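Local coordinates for Box C/D snoRNA protein 1 (Saccharomyces cerevisiae, PDB 6THL) that is required for the accumulation of box C/D snoRNAs, and so for snoRNA processing, their transport to the nucleolus and ribosome biogenesis, at residues B[17-22]-B[160-165]. Residues are numbered along the deposited sequence; the frame is centred on the assembly and turned at random.
Sequences CLMLPK and VIEFPT
Glu162 reaches past the end of a short parallel strand pair to accept a hydrogen bond from the backbone of Leu20, N to OE1 in a nearly straight line (172°). A bend at chi2 (-89°) brings CD round toward 17-22, and a carboxylate suits the place because it can serve two donors: OE2 is taken by Asn30 ND2. Unbranched Met19, bent at chi2 and chi3, can fold its sulphur back beside the carboxylate, SD 3.6 Å from OE2, although its CB points away. Leu20, branched at CG, lays CB and CG against OE1 while CD1 meets the CG2 methyl of beta-branched Ile161 at 3.9 Å. An alanine in place of Glu162 would probably leave Leu20 N and Asn30 without their acceptor and the chain after Leu18 less firmly held. Before this point Leu18 N bonds to Val160 O (2.9 Å), and Glu162 N returns a weak bond to Leu18 O. Small, apolar Cys17 and beta-branched Val160 meet on one face, SG to CG2 at 3.8 Å; Leu18 and Ile161 occupy the other. Within the BCD1 domain, strand 15-18 lies between 11-12 and 159-161; Arg26 of helix 25-29 packs on Leu20 and Glu162, and the chain beyond Phe163 enters strand 165-169, parallel to 40-49.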
loop_
_atom_site.group_PDB
_atom_site.type_symbol
_atom_site.label_atom_id
_atom_site.label_comp_id
_atom_site.label_asym_id
_atom_site.label_seq_id
_atom_site.Cartn_x
_atom_site.Cartn_y
_atom_site.Cartn_z
ATOM N N CYS B 17 -3.217 -26.332 -0.678
ATOM C CA CYS B 17 -2.873 -24.877 -0.834
ATOM C C CYS B 17 -3.464 -24.206 -2.048
ATOM O O CYS B 17 -3.099 -24.532 -3.152
ATOM C CB CYS B 17 -1.364 -24.664 -0.840
ATOM S SG CYS B 17 -0.646 -25.522 0.542
ATOM N N LEU B 18 -4.367 -23.257 -1.853
ATOM C CA LEU B 18 -4.912 -22.517 -2.994
ATOM C C LEU B 18 -3.944 -21.418 -3.399
ATOM O O LEU B 18 -3.459 -20.637 -2.575
ATOM C CB LEU B 18 -6.293 -21.928 -2.708
ATOM C CG LEU B 18 -7.318 -22.967 -2.305
ATOM C CD1 LEU B 18 -8.670 -22.329 -2.027
ATOM C CD2 LEU B 18 -7.402 -23.993 -3.404
ATOM N N MET B 19 -3.676 -21.397 -4.694
ATOM C CA MET B 19 -2.660 -20.559 -5.258
ATOM C C MET B 19 -3.352 -19.486 -6.091
ATOM O O MET B 19 -4.177 -19.763 -6.964
ATOM C CB MET B 19 -1.686 -21.421 -6.072
ATOM C CG MET B 19 -0.941 -22.413 -5.183
ATOM S SD MET B 19 0.319 -21.579 -4.175
ATOM C CE MET B 19 0.047 -22.358 -2.603
ATOM N N LEU B 20 -3.028 -18.242 -5.782
ATOM C CA LEU B 20 -3.601 -17.124 -6.466
ATOM C C LEU B 20 -2.750 -16.849 -7.700
ATOM O O LEU B 20 -1.575 -17.263 -7.755
ATOM C CB LEU B 20 -3.607 -15.965 -5.479
ATOM C CG LEU B 20 -4.516 -16.209 -4.248
ATOM C CD1 LEU B 20 -4.428 -15.068 -3.234
ATOM C CD2 LEU B 20 -5.986 -16.447 -4.647
ATOM N N PRO B 21 -3.305 -16.151 -8.701
ATOM C CA PRO B 21 -2.420 -15.605 -9.751
ATOM C C PRO B 21 -1.332 -14.742 -9.135
ATOM O O PRO B 21 -1.552 -14.036 -8.153
ATOM C CB PRO B 21 -3.324 -14.751 -10.619
ATOM C CG PRO B 21 -4.688 -14.827 -10.045
ATOM C CD PRO B 21 -4.640 -15.542 -8.720
ATOM N N LYS B 22 -0.153 -14.849 -9.716
ATOM C CA LYS B 22 1.100 -14.325 -9.145
ATOM C C LYS B 22 1.109 -12.790 -8.967
ATOM O O LYS B 22 1.724 -12.241 -8.021
ATOM C CB LYS B 22 2.288 -14.802 -10.022
ATOM C CG LYS B 22 2.809 -16.217 -9.708
ATOM C CD LYS B 22 2.889 -17.140 -10.936
ATOM C CE LYS B 22 2.937 -18.628 -10.545
ATOM N NZ LYS B 22 2.903 -19.559 -11.718
ATOM N N VAL B 160 -5.350 -23.862 2.987
ATOM C CA VAL B 160 -4.949 -22.460 3.159
ATOM C C VAL B 160 -5.044 -21.704 1.879
ATOM O O VAL B 160 -4.991 -22.272 0.805
ATOM C CB VAL B 160 -3.537 -22.311 3.701
ATOM C CG1 VAL B 160 -3.510 -22.692 5.181
ATOM C CG2 VAL B 160 -2.552 -23.127 2.872
ATOM N N ILE B 161 -5.229 -20.405 1.981
ATOM C CA ILE B 161 -5.050 -19.572 0.812
ATOM C C ILE B 161 -3.584 -19.176 0.824
ATOM O O ILE B 161 -3.123 -18.322 1.618
ATOM C CB ILE B 161 -5.977 -18.371 0.801
ATOM C CG1 ILE B 161 -7.363 -18.867 0.415
ATOM C CG2 ILE B 161 -5.499 -17.376 -0.250
ATOM C CD1 ILE B 161 -8.468 -17.923 0.756
ATOM N N GLU B 162 -2.848 -19.887 -0.020
ATOM C CA GLU B 162 -1.400 -19.732 -0.155
ATOM C C GLU B 162 -0.629 -20.246 1.070
ATOM O O GLU B 162 0.458 -20.842 0.946
ATOM C CB GLU B 162 -1.016 -18.265 -0.477
ATOM C CG GLU B 162 -1.588 -17.717 -1.779
ATOM C CD GLU B 162 -0.718 -17.950 -2.994
ATOM O OE1 GLU B 162 -1.256 -17.851 -4.117
ATOM O OE2 GLU B 162 0.489 -18.205 -2.850
ATOM N N PHE B 163 -1.169 -20.009 2.248
ATOM C CA PHE B 163 -0.399 -20.177 3.460
ATOM C C PHE B 163 -1.272 -19.694 4.599
ATOM O O PHE B 163 -2.032 -18.717 4.452
ATOM C CB PHE B 163 0.983 -19.425 3.443
ATOM C CG PHE B 163 0.895 -17.894 3.475
ATOM C CD1 PHE B 163 1.035 -17.206 4.640
ATOM C CD2 PHE B 163 0.699 -17.163 2.315
ATOM C CE1 PHE B 163 0.961 -15.822 4.664
ATOM C CE2 PHE B 163 0.616 -15.783 2.331
ATOM C CZ PHE B 163 0.761 -15.110 3.506
ATOM N N PRO B 164 -1.164 -20.370 5.738
ATOM C CA PRO B 164 -2.009 -20.085 6.883
ATOM C C PRO B 164 -2.084 -18.612 7.254
ATOM O O PRO B 164 -1.085 -17.891 7.202
ATOM C CB PRO B 164 -1.328 -20.861 8.022
ATOM C CG PRO B 164 0.052 -21.156 7.530
ATOM C CD PRO B 164 -0.110 -21.346 6.063
ATOM N N THR B 165 -3.281 -18.191 7.617
ATOM C CA THR B 165 -3.482 -16.946 8.322
ATOM C C THR B 165 -3.892 -17.380 9.748
ATOM O O THR B 165 -4.562 -18.406 9.901
ATOM C CB THR B 165 -4.582 -16.136 7.614
ATOM O OG1 THR B 165 -4.219 -15.949 6.229
ATOM C CG2 THR B 165 -4.820 -14.815 8.295
#